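Dihydrodipicolinate synthase (PDB 3E96) probably acts as a 4-hydroxy-tetrahydrodipicolinate synthase, a DapA-family lyase built on a TIM barrel that joins pyruvate to aspartate semialdehyde. Local coordinates at residues G99-K103 with A135-P139; F138-F144 with N162-Y168. Numbering follows the deposited sequence.

Contact 1: G99-K103 with A135-P139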
# COMPACT_ATOMS: atom_id res chain seq x y z
N GLY B 99 -4.53 9.49 14.45
CA GLY B 99 -5.15 10.80 14.42
C GLY B 99 -5.31 11.39 15.82
O GLY B 99 -5.00 12.56 16.05
N ASN B 100 -5.81 10.59 16.74
CA ASN B 100 -5.99 11.04 18.12
C ASN B 100 -4.64 11.35 18.76
O ASN B 100 -4.54 12.25 19.60
CB ASN B 100 -6.75 9.98 18.92
CG ASN B 100 -8.25 10.06 18.71
OD1 ASN B 100 -8.96 9.05 18.77
ND2 ASN B 100 -8.75 11.26 18.48
N ALA B 101 -3.61 10.62 18.36
CA ALA B 101 -2.27 10.84 18.89
C ALA B 101 -1.74 12.19 18.39
O ALA B 101 -1.16 12.97 19.16
CB ALA B 101 -1.33 9.72 18.44
N ALA B 102 -1.96 12.48 17.11
CA ALA B 102 -1.51 13.75 16.53
C ALA B 102 -2.24 14.91 17.21
O ALA B 102 -1.64 15.95 17.48
CB ALA B 102 -1.79 13.76 15.03
N LYS B 103 -3.53 14.72 17.48
CA LYS B 103 -4.33 15.76 18.14
C LYS B 103 -3.74 16.06 19.51
O LYS B 103 -3.51 17.22 19.86
CB LYS B 103 -5.78 15.29 18.30
CG LYS B 103 -6.55 15.17 17.00
CD LYS B 103 -7.84 14.38 17.19
CE LYS B 103 -8.74 14.98 18.25
NZ LYS B 103 -9.96 14.14 18.43
N ALA B 135 -15.05 10.08 13.36
CA ALA B 135 -14.52 9.60 14.63
C ALA B 135 -13.54 10.59 15.25
O ALA B 135 -13.54 10.81 16.47
CB ALA B 135 -13.84 8.24 14.44
N LEU B 136 -12.69 11.20 14.42
CA LEU B 136 -11.70 12.14 14.92
C LEU B 136 -12.27 13.50 15.30
O LEU B 136 -11.79 14.12 16.25
CB LEU B 136 -10.58 12.33 13.89
CG LEU B 136 -9.64 11.15 13.67
CD1 LEU B 136 -8.63 11.52 12.58
CD2 LEU B 136 -8.91 10.81 14.97
N ASP B 137 -13.27 13.96 14.56
CA ASP B 137 -13.87 15.27 14.82
C ASP B 137 -12.72 16.27 14.96
O ASP B 137 -12.62 17.01 15.94
CB ASP B 137 -14.69 15.21 16.11
CG ASP B 137 -15.48 16.48 16.36
OD1 ASP B 137 -16.12 16.98 15.41
OD2 ASP B 137 -15.47 16.97 17.51
N PHE B 138 -11.86 16.29 13.94
CA PHE B 138 -10.68 17.14 13.91
C PHE B 138 -10.45 17.51 12.44
O PHE B 138 -10.77 16.72 11.56
CB PHE B 138 -9.50 16.33 14.46
CG PHE B 138 -8.27 17.13 14.74
CD1 PHE B 138 -8.26 18.12 15.72
CD2 PHE B 138 -7.09 16.85 14.06
CE1 PHE B 138 -7.10 18.82 16.01
CE2 PHE B 138 -5.92 17.55 14.35
CZ PHE B 138 -5.92 18.53 15.33
N PRO B 139 -9.91 18.71 12.16
CA PRO B 139 -9.67 19.10 10.77
C PRO B 139 -8.92 18.02 10.01
O PRO B 139 -7.88 17.55 10.46
CB PRO B 139 -8.87 20.39 10.92
CG PRO B 139 -9.49 21.00 12.15
CD PRO B 139 -9.54 19.80 13.08

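Contact 2: F138-F144 with N162-Y168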
# COMPACT_ATOMS: atom_id res chain seq x y z
N PHE B 138 -11.86 16.29 13.94
CA PHE B 138 -10.68 17.14 13.91
C PHE B 138 -10.45 17.51 12.44
O PHE B 138 -10.77 16.72 11.56
CB PHE B 138 -9.50 16.33 14.46
CG PHE B 138 -8.27 17.13 14.74
CD1 PHE B 138 -8.26 18.12 15.72
CD2 PHE B 138 -7.09 16.85 14.06
CE1 PHE B 138 -7.10 18.82 16.01
CE2 PHE B 138 -5.92 17.55 14.35
CZ PHE B 138 -5.92 18.53 15.33
N PRO B 139 -9.91 18.71 12.16
CA PRO B 139 -9.67 19.10 10.77
C PRO B 139 -8.92 18.02 10.01
O PRO B 139 -7.88 17.55 10.46
CB PRO B 139 -8.87 20.39 10.92
CG PRO B 139 -9.49 21.00 12.15
CD PRO B 139 -9.54 19.80 13.08
N SER B 140 -9.46 17.64 8.85
CA SER B 140 -8.86 16.58 8.06
C SER B 140 -8.74 16.89 6.57
O SER B 140 -9.57 17.61 6.01
CB SER B 140 -9.69 15.29 8.18
OG SER B 140 -9.94 14.93 9.52
N LEU B 141 -7.71 16.34 5.95
CA LEU B 141 -7.50 16.46 4.52
C LEU B 141 -7.44 15.02 4.04
O LEU B 141 -7.13 14.12 4.82
CB LEU B 141 -6.17 17.14 4.17
CG LEU B 141 -5.99 18.62 4.45
CD1 LEU B 141 -5.69 18.84 5.92
CD2 LEU B 141 -4.85 19.15 3.59
N VAL B 142 -7.75 14.79 2.77
CA VAL B 142 -7.67 13.45 2.22
C VAL B 142 -6.75 13.48 1.00
O VAL B 142 -6.75 14.46 0.24
CB VAL B 142 -9.05 12.91 1.78
CG1 VAL B 142 -9.99 12.85 2.99
CG2 VAL B 142 -9.63 13.77 0.69
N TYR B 143 -5.94 12.44 0.84
CA TYR B 143 -5.03 12.32 -0.29
C TYR B 143 -5.74 11.38 -1.26
O TYR B 143 -5.84 10.18 -1.01
CB TYR B 143 -3.69 11.72 0.14
CG TYR B 143 -2.58 11.99 -0.86
CD1 TYR B 143 -1.90 13.21 -0.87
CD2 TYR B 143 -2.23 11.04 -1.81
CE1 TYR B 143 -0.91 13.48 -1.81
CE2 TYR B 143 -1.24 11.29 -2.76
CZ TYR B 143 -0.58 12.52 -2.75
OH TYR B 143 0.39 12.78 -3.69
N PHE B 144 -6.24 11.94 -2.35
CA PHE B 144 -7.01 11.21 -3.35
C PHE B 144 -6.14 10.96 -4.58
O PHE B 144 -5.87 11.88 -5.35
CB PHE B 144 -8.22 12.09 -3.72
CG PHE B 144 -9.37 11.34 -4.32
CD1 PHE B 144 -10.19 10.55 -3.52
CD2 PHE B 144 -9.65 11.44 -5.67
CE1 PHE B 144 -11.28 9.88 -4.06
CE2 PHE B 144 -10.73 10.77 -6.23
CZ PHE B 144 -11.55 9.99 -5.42
N ASN B 162 -15.57 18.78 9.09
CA ASN B 162 -14.14 18.68 9.32
C ASN B 162 -13.26 18.36 8.12
O ASN B 162 -12.05 18.21 8.26
CB ASN B 162 -13.87 17.70 10.46
CG ASN B 162 -14.20 18.30 11.81
OD1 ASN B 162 -14.79 17.66 12.67
ND2 ASN B 162 -13.79 19.56 12.01
N LEU B 163 -13.86 18.23 6.94
CA LEU B 163 -13.05 17.99 5.74
C LEU B 163 -12.68 19.40 5.29
O LEU B 163 -13.52 20.14 4.76
CB LEU B 163 -13.85 17.28 4.65
CG LEU B 163 -13.03 17.03 3.37
CD1 LEU B 163 -11.89 16.06 3.67
CD2 LEU B 163 -13.91 16.48 2.28
N VAL B 164 -11.42 19.78 5.51
CA VAL B 164 -10.98 21.12 5.16
C VAL B 164 -10.19 21.22 3.87
O VAL B 164 -9.93 22.32 3.38
CB VAL B 164 -10.12 21.74 6.30
CG1 VAL B 164 -10.94 21.83 7.57
CG2 VAL B 164 -8.87 20.91 6.53
N GLY B 165 -9.81 20.08 3.31
CA GLY B 165 -9.06 20.12 2.07
C GLY B 165 -8.86 18.78 1.42
O GLY B 165 -9.02 17.72 2.03
N VAL B 166 -8.50 18.82 0.14
CA VAL B 166 -8.26 17.61 -0.62
C VAL B 166 -6.96 17.77 -1.39
O VAL B 166 -6.77 18.75 -2.11
CB VAL B 166 -9.38 17.36 -1.65
CG1 VAL B 166 -9.01 16.19 -2.55
CG2 VAL B 166 -10.70 17.07 -0.93
N LYS B 167 -6.05 16.82 -1.21
CA LYS B 167 -4.81 16.84 -1.96
C LYS B 167 -5.14 15.92 -3.12
O LYS B 167 -5.08 14.70 -3.00
CB LYS B 167 -3.65 16.29 -1.12
CG LYS B 167 -3.18 17.28 -0.06
CD LYS B 167 -1.97 16.77 0.70
CE LYS B 167 -1.43 17.86 1.63
NZ LYS B 167 -0.22 17.40 2.36
N TYR B 168 -5.54 16.52 -4.24
CA TYR B 168 -5.92 15.77 -5.43
C TYR B 168 -4.64 15.33 -6.11
O TYR B 168 -3.83 16.16 -6.53
CB TYR B 168 -6.74 16.65 -6.36
CG TYR B 168 -7.57 15.86 -7.34
CD1 TYR B 168 -8.78 15.28 -6.95
CD2 TYR B 168 -7.13 15.66 -8.65
CE1 TYR B 168 -9.53 14.52 -7.84
CE2 TYR B 168 -7.86 14.90 -9.54
CZ TYR B 168 -9.06 14.33 -9.14
OH TYR B 168 -9.78 13.57 -10.04

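Contact 1: G99-K103 with A135-P139
The backbone of 99-103, part of helix 92-105, runs past the C-terminal end of helix 122-136 and the turn that follows it, with CA atoms 6.6 Å apart at Asn100 and Leu136 and 7.8 Å at Lys103 and Phe138. Neighbouring outer helices of a TIM barrel meet here. Asp137, with positive phi, ends the helical course and leads the chain toward strand 140-144. Close approach depends on Gly99, because an ideal CB there would lie only 2.5 Å from Leu136 CD1; as it is, Gly99 C sits 3.7 Å from Leu136 CD2. Leu136 itself continues inward, touching Ile88 and Val110 of the underlying strands. Lys103 serves both halves of the second segment. At the end of the helix Lys103 NZ donates a hydrogen bond to Leu136 O at 2.8 Å, while the aliphatic stem covers one face of the Phe138 ring in a CH-pi contact, with Lys103 CG 3.4 Å from the Phe138 ring centroid and 9° off the ring normal.

Contact 2: F138-F144 with N162-Y168
Val142 forms the centre of the apolar layer, with CG2 3.8 Å from Val166 CG2 and CG1 3.8 Å from Leu163 CD1. Along the same face Phe144 CD2 meets Tyr168 CE1 at 3.8 Å, although the two ring planes, 28° from parallel, are slid apart (centroids 6.0 Å) and barely overlap. Helices 122-136 and 152-157 cover this face, so the pair illustrates the parallel beta-alpha-beta unit of a TIM barrel: strands 140-144 and 163-168 run side by side, 17° from exactly parallel. The opposite face, carrying Leu141, Tyr143 and Lys167, turns into the barrel. Backbone hydrogen bonds hold the strands together, from Ser140 N to Asn162 O (2.7 Å) at one end to Phe144 N to Lys167 O (3.1 Å) at the other. Between Ser140 and Leu141 the register slips by one residue, a beta bulge that pairs Leu141 with Gly165; an ideal CB on Gly165 would be a tight 3.5 Å from Leu141 CG. Farther along, Tyr143 and Lys167 are bridge partners, with Tyr143 CD1 packed 3.6 Å from Lys167 CB. The pairing thus places the predicted Schiff-base residue, Lys167, beside the predicted proton donor/acceptor, Tyr143, on the face that lines the barrel. Their polar ends nevertheless do not meet: Tyr143 OH hydrogen-bonds to Gly194 O and stands 7.6 Å from Lys167 NZ, so any cooperation between them would probably need substrate as an intermediary or a side-chain movement.

In the fold
Followed from the N terminus, the chain leaves helix 92-105, passes through strand 109-112 and helix 122-136, and returns at 135-139, where contact 1 closes a loop of 31 residues. It then goes straight into strand 140-144, crosses helix 152-157 and comes back at 163-168, where contact 2 closes a shorter loop of 17. The two loops follow one another rather than nest, joined at Phe138, which takes part in both contacts; the segments also share Pro139. Asp137 also packs against Asn162, bringing the contacts together directly. Contact 1 ties helix to helix on the outside of the barrel; contact 2 ties adjacent strands in its wall.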